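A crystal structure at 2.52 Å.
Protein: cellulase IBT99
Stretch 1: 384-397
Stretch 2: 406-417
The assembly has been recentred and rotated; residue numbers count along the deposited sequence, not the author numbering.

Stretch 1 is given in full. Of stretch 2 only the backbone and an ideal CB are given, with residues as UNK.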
ATOM      1  N   GLY A 384     -10.962   5.810 -10.165  1.00 33.25           N
ATOM      2  CA  GLY A 384     -10.544   5.681 -11.550  1.00 32.78           C
ATOM      3  C   GLY A 384     -10.494   7.003 -12.289  1.00 32.92           C
ATOM      4  O   GLY A 384      -9.651   7.196 -13.169  1.00 34.68           O
ATOM      5  N   LEU A 385     -11.393   7.930 -11.948  1.00 34.70           N
ATOM      6  CA  LEU A 385     -11.364   9.250 -12.570  1.00 36.27           C
ATOM      7  C   LEU A 385     -10.152  10.049 -12.112  1.00 36.90           C
ATOM      8  O   LEU A 385      -9.506  10.727 -12.920  1.00 37.24           O
ATOM      9  CB  LEU A 385     -12.657  10.004 -12.257  1.00 37.37           C
ATOM     10  CG  LEU A 385     -13.910   9.560 -13.013  1.00 37.48           C
ATOM     11  CD1 LEU A 385     -15.139  10.274 -12.476  1.00 38.37           C
ATOM     12  CD2 LEU A 385     -13.749   9.819 -14.502  1.00 36.35           C
ATOM     13  N   ILE A 386      -9.825   9.983 -10.819  1.00 37.52           N
ATOM     14  CA  ILE A 386      -8.667  10.711 -10.312  1.00 38.16           C
ATOM     15  C   ILE A 386      -7.371  10.050 -10.768  1.00 39.90           C
ATOM     16  O   ILE A 386      -6.380  10.739 -11.041  1.00 41.12           O
ATOM     17  CB  ILE A 386      -8.742  10.825  -8.777  1.00 37.10           C
ATOM     18  CG1 ILE A 386      -9.974  11.634  -8.366  1.00 35.77           C
ATOM     19  CG2 ILE A 386      -7.484  11.470  -8.216  1.00 36.59           C
ATOM     20  CD1 ILE A 386     -10.178  11.720  -6.869  1.00 33.84           C
ATOM     21  N   GLU A 387      -7.355   8.718 -10.876  1.00 39.23           N
ATOM     22  CA  GLU A 387      -6.151   8.027 -11.328  1.00 40.19           C
ATOM     23  C   GLU A 387      -5.778   8.432 -12.749  1.00 42.21           C
ATOM     24  O   GLU A 387      -4.592   8.544 -13.080  1.00 44.16           O
ATOM     25  CB  GLU A 387      -6.343   6.511 -11.241  1.00 37.90           C
ATOM     26  CG  GLU A 387      -6.285   5.939  -9.829  1.00 39.33           C
ATOM     27  CD  GLU A 387      -4.879   5.894  -9.260  1.00 42.21           C
ATOM     28  OE1 GLU A 387      -3.922   6.238  -9.985  1.00 42.48           O
ATOM     29  OE2 GLU A 387      -4.730   5.508  -8.081  1.00 42.83           O
ATOM     30  N   GLN A 388      -6.777   8.657 -13.606  1.00 40.35           N
ATOM     31  CA  GLN A 388      -6.493   9.057 -14.980  1.00 40.35           C
ATOM     32  C   GLN A 388      -5.915  10.466 -15.033  1.00 40.59           C
ATOM     33  O   GLN A 388      -4.911  10.711 -15.711  1.00 40.14           O
ATOM     34  CB  GLN A 388      -7.761   8.961 -15.827  1.00 41.23           C
ATOM     35  CG  GLN A 388      -7.566   9.381 -17.275  1.00 41.74           C
ATOM     36  CD  GLN A 388      -8.830   9.240 -18.099  1.00 43.34           C
ATOM     37  OE1 GLN A 388      -9.878   8.848 -17.586  1.00 41.19           O
ATOM     38  NE2 GLN A 388      -8.736   9.558 -19.384  1.00 45.47           N
ATOM     39  N   GLN A 389      -6.538  11.408 -14.319  1.00 41.11           N
ATOM     40  CA  GLN A 389      -6.055  12.785 -14.332  1.00 43.51           C
ATOM     41  C   GLN A 389      -4.713  12.911 -13.622  1.00 45.30           C
ATOM     42  O   GLN A 389      -3.838  13.662 -14.070  1.00 46.29           O
ATOM     43  CB  GLN A 389      -7.089  13.710 -13.692  1.00 44.40           C
ATOM     44  CG  GLN A 389      -7.867  14.552 -14.689  1.00 46.47           C
ATOM     45  CD  GLN A 389      -7.031  15.659 -15.298  1.00 47.13           C
ATOM     46  OE1 GLN A 389      -6.528  15.530 -16.415  1.00 50.01           O
ATOM     47  NE2 GLN A 389      -6.878  16.756 -14.567  1.00 46.85           N
ATOM     48  N   ASP A 390      -4.532  12.190 -12.512  1.00 44.98           N
ATOM     49  CA  ASP A 390      -3.262  12.254 -11.794  1.00 43.73           C
ATOM     50  C   ASP A 390      -2.122  11.721 -12.651  1.00 41.79           C
ATOM     51  O   ASP A 390      -1.006  12.252 -12.616  1.00 39.78           O
ATOM     52  CB  ASP A 390      -3.357  11.480 -10.481  1.00 44.92           C
ATOM     53  CG  ASP A 390      -2.222  11.803  -9.532  1.00 47.21           C
ATOM     54  OD1 ASP A 390      -2.186  12.939  -9.017  1.00 48.55           O
ATOM     55  OD2 ASP A 390      -1.368  10.922  -9.300  1.00 47.73           O
ATOM     56  N   ALA A 391      -2.384  10.668 -13.429  1.00 42.50           N
ATOM     57  CA  ALA A 391      -1.390  10.199 -14.387  1.00 42.82           C
ATOM     58  C   ALA A 391      -1.184  11.220 -15.498  1.00 45.43           C
ATOM     59  O   ALA A 391      -0.049  11.455 -15.930  1.00 46.20           O
ATOM     60  CB  ALA A 391      -1.810   8.849 -14.965  1.00 40.87           C
ATOM     61  N   CYS A 392      -2.270  11.839 -15.966  1.00 47.06           N
ATOM     62  CA  CYS A 392      -2.159  12.874 -16.989  1.00 47.34           C
ATOM     63  C   CYS A 392      -1.334  14.054 -16.490  1.00 47.63           C
ATOM     64  O   CYS A 392      -0.381  14.485 -17.150  1.00 48.63           O
ATOM     65  CB  CYS A 392      -3.554  13.335 -17.414  1.00 47.35           C
ATOM     66  SG  CYS A 392      -3.577  14.858 -18.377  1.00 48.15           S
ATOM     67  N   GLU A 393      -1.687  14.590 -15.320  1.00 46.95           N
ATOM     68  CA  GLU A 393      -0.924  15.698 -14.756  1.00 47.22           C
ATOM     69  C   GLU A 393       0.479  15.264 -14.353  1.00 45.88           C
ATOM     70  O   GLU A 393       1.418  16.064 -14.425  1.00 45.59           O
ATOM     71  CB  GLU A 393      -1.666  16.289 -13.557  1.00 51.27           C
ATOM     72  CG  GLU A 393      -3.039  16.846 -13.896  1.00 55.47           C
ATOM     73  CD  GLU A 393      -3.792  17.326 -12.671  1.00 58.17           C
ATOM     74  OE1 GLU A 393      -3.296  17.113 -11.545  1.00 58.99           O
ATOM     75  OE2 GLU A 393      -4.881  17.915 -12.835  1.00 59.95           O
ATOM     76  N   GLY A 394       0.642  14.008 -13.932  1.00 44.37           N
ATOM     77  CA  GLY A 394       1.967  13.524 -13.582  1.00 43.60           C
ATOM     78  C   GLY A 394       2.881  13.404 -14.786  1.00 45.41           C
ATOM     79  O   GLY A 394       4.063  13.756 -14.716  1.00 46.79           O
ATOM     80  N   LEU A 395       2.350  12.908 -15.906  1.00 43.90           N
ATOM     81  CA  LEU A 395       3.149  12.812 -17.124  1.00 41.08           C
ATOM     82  C   LEU A 395       3.502  14.187 -17.673  1.00 41.01           C
ATOM     83  O   LEU A 395       4.553  14.349 -18.305  1.00 40.83           O
ATOM     84  CB  LEU A 395       2.404  11.995 -18.179  1.00 39.17           C
ATOM     85  CG  LEU A 395       2.231  10.501 -17.901  1.00 38.25           C
ATOM     86  CD1 LEU A 395       1.186   9.905 -18.829  1.00 37.74           C
ATOM     87  CD2 LEU A 395       3.556   9.770 -18.043  1.00 38.27           C
ATOM     88  N   LEU A 396       2.645  15.185 -17.447  1.00 40.99           N
ATOM     89  CA  LEU A 396       2.937  16.530 -17.928  1.00 41.94           C
ATOM     90  C   LEU A 396       4.040  17.191 -17.113  1.00 40.92           C
ATOM     91  O   LEU A 396       4.832  17.969 -17.659  1.00 40.56           O
ATOM     92  CB  LEU A 396       1.671  17.386 -17.900  1.00 43.98           C
ATOM     93  CG  LEU A 396       1.749  18.705 -18.669  1.00 44.93           C
ATOM     94  CD1 LEU A 396       1.834  18.443 -20.164  1.00 45.64           C
ATOM     95  CD2 LEU A 396       0.561  19.593 -18.342  1.00 44.78           C
ATOM     96  N   VAL A 397       4.108  16.901 -15.812  1.00 41.26           N
ATOM     97  CA  VAL A 397       5.189  17.433 -14.989  1.00 42.74           C
ATOM     98  C   VAL A 397       6.514  16.786 -15.373  1.00 45.70           C
ATOM     99  O   VAL A 397       7.557  17.450 -15.418  1.00 47.49           O
ATOM    100  CB  VAL A 397       4.870  17.241 -13.496  1.00 39.72           C
ATOM    101  CG1 VAL A 397       6.047  17.669 -12.635  1.00 38.77           C
ATOM    102  CG2 VAL A 397       3.622  18.024 -13.119  1.00 38.32           C
ATOM    103  N   UNK A 406       7.735  12.847 -25.752  1.00 48.00           N
ATOM    104  CA  UNK A 406       6.847  11.695 -25.649  1.00 49.19           C
ATOM    105  C   UNK A 406       6.022  11.731 -24.370  1.00 47.31           C
ATOM    106  O   UNK A 406       4.867  11.290 -24.368  1.00 46.77           O
ATOM    107  CB  UNK A 406       7.656  10.398 -25.710  1.00 49.19           C
ATOM    108  N   UNK A 407       6.592  12.248 -23.278  1.00 45.51           N
ATOM    109  CA  UNK A 407       5.826  12.388 -22.044  1.00 46.56           C
ATOM    110  C   UNK A 407       4.683  13.380 -22.218  1.00 49.60           C
ATOM    111  O   UNK A 407       3.604  13.203 -21.641  1.00 49.02           O
ATOM    112  CB  UNK A 407       6.738  12.831 -20.898  1.00 46.56           C
ATOM    113  N   UNK A 408       4.903  14.433 -23.009  1.00 53.42           N
ATOM    114  CA  UNK A 408       3.835  15.389 -23.281  1.00 55.82           C
ATOM    115  C   UNK A 408       2.734  14.757 -24.122  1.00 56.22           C
ATOM    116  O   UNK A 408       1.545  14.998 -23.881  1.00 56.59           O
ATOM    117  CB  UNK A 408       4.393  16.625 -23.989  1.00 55.82           C
ATOM    118  N   UNK A 409       3.109  13.943 -25.112  1.00 55.67           N
ATOM    119  CA  UNK A 409       2.109  13.238 -25.907  1.00 54.78           C
ATOM    120  C   UNK A 409       1.321  12.256 -25.049  1.00 52.67           C
ATOM    121  O   UNK A 409       0.119  12.058 -25.260  1.00 53.09           O
ATOM    122  CB  UNK A 409       2.775  12.503 -27.072  1.00 54.78           C
ATOM    123  N   UNK A 410       1.981  11.637 -24.076  1.00 51.14           N
ATOM    124  CA  UNK A 410       1.318  10.735 -23.145  1.00 50.25           C
ATOM    125  C   UNK A 410       0.354  11.496 -22.242  1.00 50.07           C
ATOM    126  O   UNK A 410      -0.688  10.974 -21.847  1.00 49.72           O
ATOM    127  CB  UNK A 410       2.351   9.984 -22.303  1.00 50.25           C
ATOM    128  N   UNK A 411       0.714  12.741 -21.919  1.00 49.82           N
ATOM    129  CA  UNK A 411      -0.152  13.565 -21.083  1.00 48.59           C
ATOM    130  C   UNK A 411      -1.408  13.986 -21.836  1.00 47.88           C
ATOM    131  O   UNK A 411      -2.504  14.008 -21.265  1.00 48.54           O
ATOM    132  CB  UNK A 411       0.604  14.801 -20.590  1.00 48.59           C
ATOM    133  N   UNK A 412      -1.269  14.322 -23.120  1.00 46.84           N
ATOM    134  CA  UNK A 412      -2.428  14.732 -23.906  1.00 48.40           C
ATOM    135  C   UNK A 412      -3.309  13.540 -24.259  1.00 47.79           C
ATOM    136  O   UNK A 412      -4.540  13.655 -24.277  1.00 48.90           O
ATOM    137  CB  UNK A 412      -1.978  15.447 -25.182  1.00 48.40           C
ATOM    138  N   UNK A 413      -2.700  12.385 -24.540  1.00 45.36           N
ATOM    139  CA  UNK A 413      -3.483  11.191 -24.844  1.00 45.51           C
ATOM    140  C   UNK A 413      -4.310  10.744 -23.644  1.00 44.54           C
ATOM    141  O   UNK A 413      -5.433  10.251 -23.811  1.00 45.51           O
ATOM    142  CB  UNK A 413      -2.563  10.056 -25.296  1.00 45.51           C
ATOM    143  N   UNK A 414      -3.788  10.926 -22.436  1.00 43.33           N
ATOM    144  CA  UNK A 414      -4.450  10.466 -21.219  1.00 41.99           C
ATOM    145  C   UNK A 414      -5.710  11.266 -20.884  1.00 43.53           C
ATOM    146  O   UNK A 414      -6.656  10.729 -20.306  1.00 44.23           O
ATOM    147  CB  UNK A 414      -3.472  10.538 -20.044  1.00 41.99           C
ATOM    148  N   UNK A 415      -5.717  12.544 -21.257  1.00 43.52           N
ATOM    149  CA  UNK A 415      -6.795  13.438 -20.853  1.00 44.58           C
ATOM    150  C   UNK A 415      -8.127  12.996 -21.450  1.00 45.56           C
ATOM    151  O   UNK A 415      -8.190  12.499 -22.578  1.00 46.46           O
ATOM    152  CB  UNK A 415      -6.480  14.875 -21.273  1.00 44.58           C
ATOM    153  N   UNK A 416      -9.201  13.185 -20.677  1.00 44.98           N
ATOM    154  CA  UNK A 416     -10.525  12.761 -21.124  1.00 47.16           C
ATOM    155  C   UNK A 416     -11.061  13.655 -22.234  1.00 51.06           C
ATOM    156  O   UNK A 416     -11.852  13.196 -23.068  1.00 52.72           O
ATOM    157  CB  UNK A 416     -11.502  12.754 -19.947  1.00 47.16           C
ATOM    158  N   UNK A 417     -10.656  14.927 -22.260  1.00 53.61           N
ATOM    159  CA  UNK A 417     -11.126  15.833 -23.304  1.00 55.95           C
ATOM    160  C   UNK A 417     -10.634  15.396 -24.679  1.00 55.76           C
ATOM    161  O   UNK A 417     -11.372  15.488 -25.667  1.00 58.41           O
ATOM    162  CB  UNK A 417     -10.666  17.263 -23.013  1.00 55.95           C
TER

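The helix of stretch 1 and helix 406-414 run nearly antiparallel, at 160°, with axes 7.8 Å apart at closest approach. The CA atoms of Cys-392 and position 411 lie 4.6 Å apart.

Position 406 has nothing of stretch 1 within 5.5 Å of its CB, so the contact sets no preference; it is Glu-406. At 407 the CB points sideways, 3.7 Å from Leu-395 O. A long, flexible chain could run along the leucine, and the residue is Lys-407, whose CD lies 4.1 Å from Leu-395 CD2. Position 408, its CB 4.9 Å from Leu-396 CD1, leaves the choice broad; it is Ala-408. Position 409 is out of reach and holds Leu-409.

At 410 the CB points toward stretch 1 and stands 3.7 Å from Leu-395 CD1, which favours an apolar residue. Met-410, a selenomethionine, makes that contact through CB, while the end of its chain leads away.

Position 411 is the most restrictive. Its CB is already 3.6 Å from Cys-392 O, so a small residue suits it. Ala-411 packs its CB against Leu-396 CD1, at 3.9 Å, and helps form the hole that receives Leu-395 as a knob.

At 412 the CB points away, so only a long or wide side chain could return. Phe-412 does so, its CE1 4.3 Å from Leu-396 CD1, which meets the ring obliquely. Position 413 has no neighbour from stretch 1 and holds Thr-413.

At 414 the CB points toward stretch 1, 3.8 Å from Cys-392 CB, and a long apolar chain could fill the hollow beyond it. Met-414, also a selenomethionine, is a knob among Gln-388, Ala-391, Cys-392 and Leu-395; its CG is 3.6 Å from Cys-392 CB. Its backbone O accepts a hydrogen bond from Gln-388 NE2 at 2.6 Å.

By 415, psi of 145° has left helical values. The CB of 415 is 4.1 Å from Cys-392 SG. Nearby, Gln-389 OE1 makes a polar residue plausible. Asn-415 ND2 lies 3.2 Å from Gln-389 OE1, but the angle is too poor for a hydrogen bond.

At 416 the CB points sideways, yet Gln-388 OE1 offers an acceptor to a long donor such as lysine or arginine. Arg-416 donates from NH1 to Gln-388 OE1 at 2.9 Å, while Leu-385 CD2 covers one guanidinium face, 3.5 Å from Arg-416 NH1.

Position 417 is out of reach and holds Thr-417.

Stretch 2 406-417: EKALMAFTMNRT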
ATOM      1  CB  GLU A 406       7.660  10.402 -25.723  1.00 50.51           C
ATOM      2  CG  GLU A 406       6.835   9.169 -26.043  1.00 52.07           C
ATOM      3  CD  GLU A 406       7.693   7.938 -26.256  1.00 55.87           C
ATOM      4  OE1 GLU A 406       7.421   6.902 -25.614  1.00 56.35           O
ATOM      5  OE2 GLU A 406       8.645   8.009 -27.063  1.00 57.39           O
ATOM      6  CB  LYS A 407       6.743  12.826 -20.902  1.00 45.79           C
ATOM      7  CG  LYS A 407       7.801  11.804 -20.514  1.00 44.80           C
ATOM      8  CD  LYS A 407       7.313  10.875 -19.415  1.00 44.77           C
ATOM      9  CE  LYS A 407       8.422   9.937 -18.960  1.00 45.19           C
ATOM     10  NZ  LYS A 407       8.049   9.181 -17.731  1.00 46.06           N
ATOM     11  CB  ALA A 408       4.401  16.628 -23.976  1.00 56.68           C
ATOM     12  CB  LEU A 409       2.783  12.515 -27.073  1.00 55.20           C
ATOM     13  CG  LEU A 409       1.868  11.735 -28.017  1.00 55.01           C
ATOM     14  CD1 LEU A 409       0.851  12.663 -28.662  1.00 54.88           C
ATOM     15  CD2 LEU A 409       2.683  11.009 -29.074  1.00 54.86           C
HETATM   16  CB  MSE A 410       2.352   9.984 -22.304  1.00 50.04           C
HETATM   17  CG  MSE A 410       3.096   8.897 -23.060  1.00 49.72           C
HETATM   18 SE   MSE A 410       4.487   8.049 -21.990  0.76 48.23          SE
HETATM   19  CE  MSE A 410       4.880   6.536 -23.153  1.00 50.00           C
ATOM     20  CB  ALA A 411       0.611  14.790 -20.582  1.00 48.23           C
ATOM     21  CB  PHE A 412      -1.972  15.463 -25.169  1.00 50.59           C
ATOM     22  CG  PHE A 412      -1.609  16.905 -24.939  1.00 51.95           C
ATOM     23  CD1 PHE A 412      -0.551  17.246 -24.113  1.00 51.75           C
ATOM     24  CD2 PHE A 412      -2.322  17.918 -25.558  1.00 53.43           C
ATOM     25  CE1 PHE A 412      -0.215  18.570 -23.901  1.00 52.17           C
ATOM     26  CE2 PHE A 412      -1.990  19.245 -25.350  1.00 52.92           C
ATOM     27  CZ  PHE A 412      -0.935  19.571 -24.521  1.00 52.38           C
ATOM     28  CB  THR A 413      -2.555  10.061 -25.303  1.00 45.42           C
ATOM     29  OG1 THR A 413      -1.840  10.472 -26.476  1.00 45.36           O
ATOM     30  CG2 THR A 413      -3.348   8.800 -25.616  1.00 43.78           C
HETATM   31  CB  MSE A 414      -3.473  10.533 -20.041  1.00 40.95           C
HETATM   32  CG  MSE A 414      -4.026   9.997 -18.731  1.00 40.97           C
HETATM   33 SE   MSE A 414      -4.245   8.063 -18.739  0.65 39.27          SE
HETATM   34  CE  MSE A 414      -2.376   7.567 -18.981  1.00 40.86           C
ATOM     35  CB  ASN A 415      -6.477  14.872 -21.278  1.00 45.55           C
ATOM     36  CG  ASN A 415      -7.325  15.895 -20.549  1.00 46.32           C
ATOM     37  OD1 ASN A 415      -8.461  16.167 -20.936  1.00 47.13           O
ATOM     38  ND2 ASN A 415      -6.773  16.472 -19.487  1.00 46.20           N
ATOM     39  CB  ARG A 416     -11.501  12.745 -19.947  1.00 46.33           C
ATOM     40  CG  ARG A 416     -11.093  11.825 -18.807  1.00 46.46           C
ATOM     41  CD  ARG A 416     -12.183  11.735 -17.751  1.00 44.50           C
ATOM     42  NE  ARG A 416     -13.408  11.142 -18.280  1.00 43.93           N
ATOM     43  CZ  ARG A 416     -13.660   9.837 -18.294  1.00 44.42           C
ATOM     44  NH1 ARG A 416     -12.769   8.983 -17.808  1.00 41.16           N
ATOM     45  NH2 ARG A 416     -14.801   9.386 -18.795  1.00 46.95           N
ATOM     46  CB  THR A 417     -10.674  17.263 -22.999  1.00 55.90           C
ATOM     47  OG1 THR A 417     -11.271  17.705 -21.773  1.00 55.25           O
ATOM     48  CG2 THR A 417     -11.074  18.210 -24.122  1.00 57.46           C
TER
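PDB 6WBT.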